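PDB 3JPZ: lombricine kinase from Urechis caupo, which catalyses the reversible transfer of a phosphoryl group from ATP to the guanidine compound lombricine, as a member of the ATP:guanido phosphotransferase family. Local coordinates for residues 42-48 / 72-76; 62-66 / 125-131; 97-103 / 234-240. All coordinates share one frame; numbering follows the deposited sequence.

Contact 1 joins two helices within the small N-terminal part; contact 2 ties that part to the loop 125-131. Their centres are 12 Å apart and they touch, probably through two hydrogen bonds, K46 NZ to P131 O at 2.7 Å and V47 O to I62 N at 2.9 Å, the first adding a second link to the loop. Contact 3 stands apart, its centre 35 Å from that of contact 1, on the opposite side of the chain's centre. It comes nearest to the nucleotide site, empty in this chain: the F240 side chain is about 5 Å from that of ADP-binding R119. In contact 2 the side chain of Y129 is about 11 Å from that of R223, another ADP-binding residue.

Contact 1: 42-48 / 72-76; sequences VTVDKVI and FKELF
F72 points its ring at the start of helix 44-53 and the two residues before it, where V42, T43, V44 and V47 gather around it. From CB, CG stands anti to the carbonyl carbon (chi1 -48°), which sends the ring across to the other helix. CD1 and CE1 run along V44: F72 CE1 lies 3.8 Å from V44 CB, and V44 CA sits 3.6 Å above the plane of the F72 ring, offset toward the rim. On the other flank, CD2 meets V47 CG1 and CE2 meets V42 CG1. The far atom reaches the backbone itself, F72 CZ coming within 3.1 Å of V44 N. V42 O lies at the ring edge, in its plane.

One turn further on, L75 and F76 extend the interface. L75 CD2 presses on I48 CG2 at 3.3 Å, the two side chains crossing at about a right angle; this is closer than methyl groups usually come and marks a tight spot. F76 CZ comes to 4.0 Å from V47 CB.

The backbone turn that F72 probes is fixed from within: T43 OG1 accepts from K46 N at 3.1 Å and 165°, capping the helix start. Beyond the pair, M29 of helix 27-33 touches L75, and D45 forms a salt bridge with R135 of the second subunit.

The example illustrates helix joining by shape: between these two segments the join rests on apolar side chains and on a ring packed against backbone, with no hydrogen bond across, close beside a polar link to the partner subunit.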
loop_
_atom_site.group_PDB
_atom_site.type_symbol
_atom_site.label_atom_id
_atom_site.label_comp_id
_atom_site.label_asym_id
_atom_site.label_seq_id
_atom_site.Cartn_x
_atom_site.Cartn_y
_atom_site.Cartn_z
ATOM N N VAL A 42 7.084 16.336 5.742
ATOM C CA VAL A 42 7.696 15.021 5.853
ATOM C C VAL A 42 8.218 14.836 7.271
ATOM O O VAL A 42 8.851 15.724 7.831
ATOM C CB VAL A 42 8.853 14.842 4.863
ATOM C CG1 VAL A 42 9.539 13.496 5.092
ATOM C CG2 VAL A 42 8.344 14.951 3.442
ATOM N N THR A 43 7.958 13.665 7.839
ATOM C CA THR A 43 8.374 13.355 9.197
ATOM C C THR A 43 9.284 12.137 9.207
ATOM O O THR A 43 9.337 11.392 8.236
ATOM C CB THR A 43 7.166 12.980 10.053
ATOM O OG1 THR A 43 6.638 11.737 9.579
ATOM C CG2 THR A 43 6.090 14.047 9.970
ATOM N N VAL A 44 9.980 11.921 10.319
ATOM C CA VAL A 44 10.849 10.761 10.443
ATOM C C VAL A 44 10.048 9.494 10.167
ATOM O O VAL A 44 10.512 8.601 9.466
ATOM C CB VAL A 44 11.518 10.675 11.837
ATOM C CG1 VAL A 44 10.504 10.303 12.918
ATOM C CG2 VAL A 44 12.665 9.673 11.811
ATOM N N ASP A 45 8.831 9.439 10.698
ATOM C CA ASP A 45 7.982 8.276 10.521
ATOM C C ASP A 45 7.744 7.981 9.057
ATOM O O ASP A 45 7.799 6.832 8.650
ATOM C CB ASP A 45 6.652 8.456 11.246
ATOM C CG ASP A 45 6.693 7.915 12.648
ATOM O OD1 ASP A 45 7.788 7.484 13.069
ATOM O OD2 ASP A 45 5.640 7.911 13.319
ATOM N N LYS A 46 7.474 9.022 8.275
ATOM C CA LYS A 46 7.316 8.883 6.829
ATOM C C LYS A 46 8.555 8.289 6.152
ATOM O O LYS A 46 8.449 7.375 5.339
ATOM C CB LYS A 46 7.025 10.247 6.195
ATOM C CG LYS A 46 6.908 10.184 4.683
ATOM C CD LYS A 46 5.669 9.426 4.271
ATOM C CE LYS A 46 5.682 9.093 2.807
ATOM N NZ LYS A 46 4.408 8.428 2.399
ATOM N N VAL A 47 9.735 8.819 6.455
ATOM C CA VAL A 47 10.916 8.393 5.716
ATOM C C VAL A 47 11.368 6.999 6.133
ATOM O O VAL A 47 12.071 6.326 5.385
ATOM C CB VAL A 47 12.081 9.385 5.849
ATOM C CG1 VAL A 47 11.624 10.776 5.430
ATOM C CG2 VAL A 47 12.644 9.386 7.274
ATOM N N ILE A 48 10.947 6.549 7.310
ATOM C CA ILE A 48 11.365 5.222 7.774
ATOM C C ILE A 48 10.273 4.171 7.656
ATOM O O ILE A 48 10.505 2.999 7.953
ATOM C CB ILE A 48 11.855 5.249 9.233
ATOM C CG1 ILE A 48 10.691 5.531 10.183
ATOM C CG2 ILE A 48 12.964 6.275 9.400
ATOM C CD1 ILE A 48 10.982 5.183 11.605
ATOM N N PHE A 72 16.346 15.174 8.447
ATOM C CA PHE A 72 16.694 13.875 9.012
ATOM C C PHE A 72 18.078 13.479 8.537
ATOM O O PHE A 72 18.356 12.312 8.272
ATOM C CB PHE A 72 15.640 12.856 8.609
ATOM C CG PHE A 72 14.247 13.348 8.838
ATOM C CD1 PHE A 72 13.772 13.518 10.126
ATOM C CD2 PHE A 72 13.434 13.699 7.775
ATOM C CE1 PHE A 72 12.500 13.997 10.345
ATOM C CE2 PHE A 72 12.159 14.174 7.991
ATOM C CZ PHE A 72 11.693 14.324 9.274
ATOM N N LYS A 73 18.943 14.485 8.446
ATOM C CA LYS A 73 20.303 14.321 7.952
ATOM C C LYS A 73 21.047 13.170 8.610
ATOM O O LYS A 73 21.721 12.398 7.935
ATOM C CB LYS A 73 21.092 15.613 8.149
ATOM C CG LYS A 73 22.478 15.590 7.533
ATOM C CD LYS A 73 23.090 16.976 7.506
ATOM C CE LYS A 73 24.035 17.138 6.328
ATOM N NZ LYS A 73 24.927 15.961 6.171
ATOM N N GLU A 74 20.935 13.052 9.925
ATOM C CA GLU A 74 21.749 12.085 10.647
ATOM C C GLU A 74 21.305 10.656 10.357
ATOM O O GLU A 74 22.089 9.716 10.501
ATOM C CB GLU A 74 21.707 12.358 12.148
ATOM C CG GLU A 74 20.585 11.666 12.893
ATOM C CD GLU A 74 20.731 11.823 14.388
ATOM O OE1 GLU A 74 21.775 11.405 14.932
ATOM O OE2 GLU A 74 19.808 12.379 15.014
ATOM N N LEU A 75 20.053 10.499 9.940
ATOM C CA LEU A 75 19.537 9.186 9.588
ATOM C C LEU A 75 19.903 8.830 8.156
ATOM O O LEU A 75 20.350 7.715 7.868
ATOM C CB LEU A 75 18.017 9.129 9.783
ATOM C CG LEU A 75 17.355 7.796 9.436
ATOM C CD1 LEU A 75 18.105 6.611 10.046
ATOM C CD2 LEU A 75 15.904 7.806 9.883
ATOM N N PHE A 76 19.707 9.775 7.246
ATOM C CA PHE A 76 20.095 9.549 5.870
ATOM C C PHE A 76 21.592 9.355 5.778
ATOM O O PHE A 76 22.056 8.495 5.049
ATOM C CB PHE A 76 19.640 10.697 4.975
ATOM C CG PHE A 76 18.188 10.639 4.642
ATOM C CD1 PHE A 76 17.759 10.052 3.464
ATOM C CD2 PHE A 76 17.248 11.123 5.525
ATOM C CE1 PHE A 76 16.430 9.987 3.166
ATOM C CE2 PHE A 76 15.911 11.047 5.231
ATOM C CZ PHE A 76 15.500 10.481 4.057
#

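Contact 2: 62-66 / 125-131; sequences IAGDE and RGLCYPP
Segments 62-66 and 125-131 pass each other in opposite directions as irregular loops, D65 and C128 bringing their CA atoms within 4.5 Å and G64 and P131 within 5.3 Å. At one end, I62 CD1 presses on P131 CG at 3.4 Å, tighter than ordinary carbon contact. Next to it the Y129 ring slants against the backbone of A63 to E66, with A63 CB 3.7 Å from Y129 CE2. A63 O, buried here, finds no hydrogen-bonding partner in the model. D65 lays its CB on the sulfur of C128, while its carboxylate turns to H40, T38 and S68.

The other end is ionic. E66 reaches out in an extended chain, and R125, bent at chi3 (-72°), meets it side-on with NE and NH2. R125 NE gives to E66 OE1 at 3.1 Å and 164°, R125 NH2 to E66 OE2 at 2.7 Å; both oxygens use their syn lone pairs, and the two flat groups are 30° apart. A water joins E66 OE1 to G126 N, and the guanidinium is gripped further by E257 and W260 O.

Here a bidentate ion pair fastens a domain seam, between a loop of the small helical domain and the loop leading from strand 113-122 to helix 135-149; the seam belongs to the two-domain phosphagen kinase fold, in which a helical N-terminal domain docks against the larger catalytic one.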
loop_
_atom_site.group_PDB
_atom_site.type_symbol
_atom_site.label_atom_id
_atom_site.label_comp_id
_atom_site.label_asym_id
_atom_site.label_seq_id
_atom_site.Cartn_x
_atom_site.Cartn_y
_atom_site.Cartn_z
ATOM N N ILE A 62 13.423 6.386 2.874
ATOM C CA ILE A 62 13.042 7.093 1.663
ATOM C C ILE A 62 12.685 8.546 1.968
ATOM O O ILE A 62 12.054 8.847 2.973
ATOM C CB ILE A 62 11.874 6.386 0.958
ATOM C CG1 ILE A 62 11.602 7.041 -0.397
ATOM C CG2 ILE A 62 10.640 6.399 1.848
ATOM C CD1 ILE A 62 10.824 6.171 -1.359
ATOM N N ALA A 63 13.131 9.451 1.108
ATOM C CA ALA A 63 12.855 10.864 1.296
ATOM C C ALA A 63 11.454 11.174 0.826
ATOM O O ALA A 63 11.040 10.750 -0.252
ATOM C CB ALA A 63 13.876 11.712 0.533
ATOM N N GLY A 64 10.713 11.899 1.649
ATOM C CA GLY A 64 9.447 12.444 1.212
ATOM C C GLY A 64 9.687 13.661 0.339
ATOM O O GLY A 64 8.852 14.028 -0.489
ATOM N N ASP A 65 10.836 14.294 0.529
ATOM C CA ASP A 65 11.179 15.499 -0.212
ATOM C C ASP A 65 12.670 15.812 -0.095
ATOM O O ASP A 65 13.402 15.135 0.624
ATOM C CB ASP A 65 10.327 16.686 0.256
ATOM C CG ASP A 65 10.639 17.136 1.689
ATOM O OD1 ASP A 65 11.482 16.516 2.371
ATOM O OD2 ASP A 65 10.029 18.133 2.138
ATOM N N GLU A 66 13.117 16.834 -0.813
ATOM C CA GLU A 66 14.537 17.140 -0.889
ATOM C C GLU A 66 15.043 17.467 0.502
ATOM O O GLU A 66 16.155 17.094 0.885
ATOM C CB GLU A 66 14.776 18.320 -1.834
ATOM C CG GLU A 66 16.169 18.892 -1.759
ATOM C CD GLU A 66 16.493 19.804 -2.926
ATOM O OE1 GLU A 66 15.563 20.242 -3.635
ATOM O OE2 GLU A 66 17.687 20.082 -3.130
ATOM N N ARG A 125 13.101 20.420 -8.252
ATOM C CA ARG A 125 13.216 21.152 -6.995
ATOM C C ARG A 125 11.935 21.924 -6.696
ATOM O O ARG A 125 11.281 22.444 -7.602
ATOM C CB ARG A 125 14.421 22.097 -7.021
ATOM C CG ARG A 125 14.546 22.970 -5.780
ATOM C CD ARG A 125 15.951 23.526 -5.637
ATOM N NE ARG A 125 16.905 22.496 -5.240
ATOM C CZ ARG A 125 18.224 22.608 -5.360
ATOM N NH1 ARG A 125 18.762 23.705 -5.874
ATOM N NH2 ARG A 125 19.009 21.621 -4.969
ATOM N N GLY A 126 11.577 21.972 -5.418
ATOM C CA GLY A 126 10.354 22.613 -4.984
ATOM C C GLY A 126 9.195 21.651 -4.801
ATOM O O GLY A 126 8.156 22.039 -4.267
ATOM N N LEU A 127 9.365 20.398 -5.221
ATOM C CA LEU A 127 8.249 19.461 -5.257
ATOM C C LEU A 127 8.567 18.128 -4.584
ATOM O O LEU A 127 9.629 17.539 -4.799
ATOM C CB LEU A 127 7.833 19.205 -6.695
ATOM C CG LEU A 127 7.429 20.463 -7.468
ATOM C CD1 LEU A 127 7.318 20.157 -8.943
ATOM C CD2 LEU A 127 6.124 21.017 -6.935
ATOM N N CYS A 128 7.618 17.643 -3.793
ATOM C CA CYS A 128 7.825 16.415 -3.041
ATOM C C CYS A 128 7.985 15.220 -3.960
ATOM O O CYS A 128 7.336 15.121 -4.991
ATOM C CB CYS A 128 6.667 16.185 -2.068
ATOM S SG CYS A 128 6.779 17.211 -0.594
ATOM N N TYR A 129 8.871 14.317 -3.569
ATOM C CA TYR A 129 8.953 13.005 -4.180
ATOM C C TYR A 129 7.633 12.241 -4.072
ATOM O O TYR A 129 6.776 12.574 -3.260
ATOM C CB TYR A 129 10.042 12.201 -3.484
ATOM C CG TYR A 129 11.430 12.770 -3.634
ATOM C CD1 TYR A 129 11.968 13.034 -4.891
ATOM C CD2 TYR A 129 12.220 13.006 -2.523
ATOM C CE1 TYR A 129 13.247 13.539 -5.025
ATOM C CE2 TYR A 129 13.491 13.512 -2.648
ATOM C CZ TYR A 129 14.000 13.776 -3.903
ATOM O OH TYR A 129 15.275 14.270 -4.016
ATOM N N PRO A 130 7.481 11.187 -4.882
ATOM C CA PRO A 130 6.303 10.311 -4.913
ATOM C C PRO A 130 5.783 9.845 -3.548
ATOM O O PRO A 130 4.581 9.682 -3.400
ATOM C CB PRO A 130 6.795 9.114 -5.724
ATOM C CG PRO A 130 7.769 9.717 -6.678
ATOM C CD PRO A 130 8.465 10.810 -5.911
ATOM N N PRO A 131 6.667 9.616 -2.566
ATOM C CA PRO A 131 6.110 9.152 -1.293
ATOM C C PRO A 131 5.200 10.181 -0.620
ATOM O O PRO A 131 4.254 9.775 0.058
ATOM C CB PRO A 131 7.358 8.885 -0.433
ATOM C CG PRO A 131 8.466 8.679 -1.427
ATOM C CD PRO A 131 8.136 9.630 -2.551
HETATM O O HOH W 1 13.093 20.405 -3.528
#

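Contact 3: 97-103 / 234-240; sequences DLDASKL and KAVFERF
F237 stands out from helix 233-252 as the main bump, and the bend of loop 97-103 forms the hollow that receives it. With CG anti to the backbone N (chi1 -174°), the ring enters the hollow lined by L98, A100 and L103. At its far end F237 CZ comes within 3.3 Å of D97 O, which lies at the ring edge in plane, and rests against L98 CA. Nearer the root of the ring, F237 CD2 meets both A100 CB and L103 CD1, each at 3.6 Å.

The fit works in reverse as well. The A100 methyl group is a small bump that drops into a dimple of the helix surface, A100 CB lying 3.6 Å from E238 CA at its floor, with K234 O and the F237 ring as walls. L103 CD1 settles against both F237 and K234, whose extended chain lies alongside A100 O. At the other end, L98 CD2 meets the edge of the F240 ring, 4.0 Å from F240 CE2, the two side chains crossing at about a right angle.

Bonds within the loop, with R334 of helix 333-355, are consistent with a fixed shape. D97 OD1 accepts from D99 N in an Asx turn, D97 OD2 pairs with K102 NZ at 2.9 Å and also with R334, and D99 OD1 takes the hydroxyl of S101. Outside the two segments, F237 and F240 rest on I118 of strand 113-122.

The division of labour is instructive: polar groups bond within the loop, while across these two segments no hydrogen bond passes and complementary shape makes this part of the join, on residues that back the strand bearing the ADP-binding R117 and R119.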
loop_
_atom_site.group_PDB
_atom_site.type_symbol
_atom_site.label_atom_id
_atom_site.label_comp_id
_atom_site.label_asym_id
_atom_site.label_seq_id
_atom_site.Cartn_x
_atom_site.Cartn_y
_atom_site.Cartn_z
ATOM N N ASP A 97 29.488 15.034 -14.499
ATOM C CA ASP A 97 30.249 15.012 -15.739
ATOM C C ASP A 97 29.485 14.245 -16.820
ATOM O O ASP A 97 29.520 13.018 -16.875
ATOM C CB ASP A 97 31.611 14.368 -15.511
ATOM C CG ASP A 97 32.534 14.520 -16.706
ATOM O OD1 ASP A 97 32.104 15.103 -17.720
ATOM O OD2 ASP A 97 33.690 14.062 -16.633
ATOM N N LEU A 98 28.784 14.984 -17.669
ATOM C CA LEU A 98 28.040 14.403 -18.776
ATOM C C LEU A 98 28.778 14.608 -20.094
ATOM O O LEU A 98 28.153 14.753 -21.145
ATOM C CB LEU A 98 26.655 15.055 -18.871
ATOM C CG LEU A 98 25.829 15.011 -17.594
ATOM C CD1 LEU A 98 24.497 15.778 -17.741
ATOM C CD2 LEU A 98 25.589 13.556 -17.200
ATOM N N ASP A 99 30.106 14.628 -20.041
ATOM C CA ASP A 99 30.896 14.962 -21.219
ATOM C C ASP A 99 31.354 13.700 -21.940
ATOM O O ASP A 99 32.418 13.143 -21.649
ATOM C CB ASP A 99 32.090 15.840 -20.845
ATOM C CG ASP A 99 32.792 16.406 -22.060
ATOM O OD1 ASP A 99 32.446 15.994 -23.188
ATOM O OD2 ASP A 99 33.689 17.257 -21.886
ATOM N N ALA A 100 30.529 13.266 -22.889
ATOM C CA ALA A 100 30.789 12.073 -23.679
ATOM C C ALA A 100 32.129 12.125 -24.401
ATOM O O ALA A 100 32.806 11.108 -24.512
ATOM C CB ALA A 100 29.667 11.868 -24.679
ATOM N N SER A 101 32.508 13.300 -24.897
ATOM C CA SER A 101 33.777 13.445 -25.615
ATOM C C SER A 101 34.976 13.023 -24.760
ATOM O O SER A 101 36.041 12.705 -25.288
ATOM C CB SER A 101 33.962 14.886 -26.109
ATOM O OG SER A 101 34.372 15.758 -25.068
ATOM N N LYS A 102 34.797 13.018 -23.441
ATOM C CA LYS A 102 35.865 12.634 -22.512
ATOM C C LYS A 102 36.057 11.117 -22.449
ATOM O O LYS A 102 36.974 10.622 -21.794
ATOM C CB LYS A 102 35.578 13.164 -21.101
ATOM C CG LYS A 102 35.703 14.673 -20.955
ATOM C CD LYS A 102 35.205 15.156 -19.595
ATOM C CE LYS A 102 36.245 14.963 -18.493
ATOM N NZ LYS A 102 35.944 15.781 -17.280
ATOM N N LEU A 103 35.195 10.382 -23.141
ATOM C CA LEU A 103 35.197 8.929 -23.054
ATOM C C LEU A 103 36.278 8.301 -23.912
ATOM O O LEU A 103 36.652 8.830 -24.956
ATOM C CB LEU A 103 33.839 8.369 -23.475
ATOM C CG LEU A 103 32.693 8.570 -22.491
ATOM C CD1 LEU A 103 31.411 7.987 -23.059
ATOM C CD2 LEU A 103 33.023 7.932 -21.155
ATOM N N LYS A 234 29.190 5.508 -26.221
ATOM C CA LYS A 234 29.611 6.898 -26.220
ATOM C C LYS A 234 28.517 7.750 -26.845
ATOM O O LYS A 234 28.209 8.823 -26.358
ATOM C CB LYS A 234 30.932 7.070 -26.979
ATOM C CG LYS A 234 31.289 8.523 -27.286
ATOM C CD LYS A 234 32.704 8.645 -27.855
ATOM C CE LYS A 234 33.016 10.075 -28.291
ATOM N NZ LYS A 234 34.437 10.239 -28.704
ATOM N N ALA A 235 27.938 7.258 -27.933
ATOM C CA ALA A 235 26.828 7.931 -28.578
ATOM C C ALA A 235 25.640 7.977 -27.622
ATOM O O ALA A 235 24.926 8.970 -27.562
ATOM C CB ALA A 235 26.455 7.214 -29.864
ATOM N N VAL A 236 25.448 6.902 -26.864
ATOM C CA VAL A 236 24.338 6.806 -25.923
ATOM C C VAL A 236 24.483 7.812 -24.795
ATOM O O VAL A 236 23.501 8.407 -24.343
ATOM C CB VAL A 236 24.245 5.394 -25.300
ATOM C CG1 VAL A 236 23.223 5.390 -24.168
ATOM C CG2 VAL A 236 23.875 4.382 -26.352
ATOM N N PHE A 237 25.717 7.994 -24.345
ATOM C CA PHE A 237 26.019 8.936 -23.285
ATOM C C PHE A 237 25.890 10.359 -23.830
ATOM O O PHE A 237 25.454 11.264 -23.124
ATOM C CB PHE A 237 27.437 8.691 -22.761
ATOM C CG PHE A 237 27.799 9.516 -21.551
ATOM C CD1 PHE A 237 26.971 9.555 -20.446
ATOM C CD2 PHE A 237 28.988 10.227 -21.518
ATOM C CE1 PHE A 237 27.315 10.300 -19.332
ATOM C CE2 PHE A 237 29.339 10.975 -20.410
ATOM C CZ PHE A 237 28.502 11.010 -19.316
ATOM N N GLU A 238 26.275 10.546 -25.091
ATOM C CA GLU A 238 26.267 11.875 -25.702
ATOM C C GLU A 238 24.854 12.417 -25.754
ATOM O O GLU A 238 24.613 13.588 -25.467
ATOM C CB GLU A 238 26.838 11.826 -27.123
ATOM C CG GLU A 238 27.041 13.209 -27.760
ATOM C CD GLU A 238 25.749 13.867 -28.253
ATOM O OE1 GLU A 238 24.788 13.147 -28.625
ATOM O OE2 GLU A 238 25.709 15.119 -28.285
ATOM N N ARG A 239 23.929 11.556 -26.153
ATOM C CA ARG A 239 22.520 11.906 -26.224
ATOM C C ARG A 239 21.984 12.076 -24.812
ATOM O O ARG A 239 21.219 12.981 -24.527
ATOM C CB ARG A 239 21.749 10.811 -26.969
ATOM C CG ARG A 239 20.234 10.900 -26.861
ATOM C CD ARG A 239 19.558 9.948 -27.844
ATOM N NE ARG A 239 19.834 10.318 -29.230
ATOM C CZ ARG A 239 20.644 9.649 -30.045
ATOM N NH1 ARG A 239 21.263 8.550 -29.625
ATOM N NH2 ARG A 239 20.827 10.076 -31.287
ATOM N N PHE A 240 22.408 11.183 -23.933
ATOM C CA PHE A 240 22.029 11.211 -22.535
ATOM C C PHE A 240 22.255 12.595 -21.915
ATOM O O PHE A 240 21.333 13.214 -21.391
ATOM C CB PHE A 240 22.863 10.150 -21.817
ATOM C CG PHE A 240 22.595 10.030 -20.356
ATOM C CD1 PHE A 240 21.510 9.298 -19.890
ATOM C CD2 PHE A 240 23.461 10.600 -19.437
ATOM C CE1 PHE A 240 21.280 9.163 -18.529
ATOM C CE2 PHE A 240 23.237 10.467 -18.086
ATOM C CZ PHE A 240 22.137 9.746 -17.629
#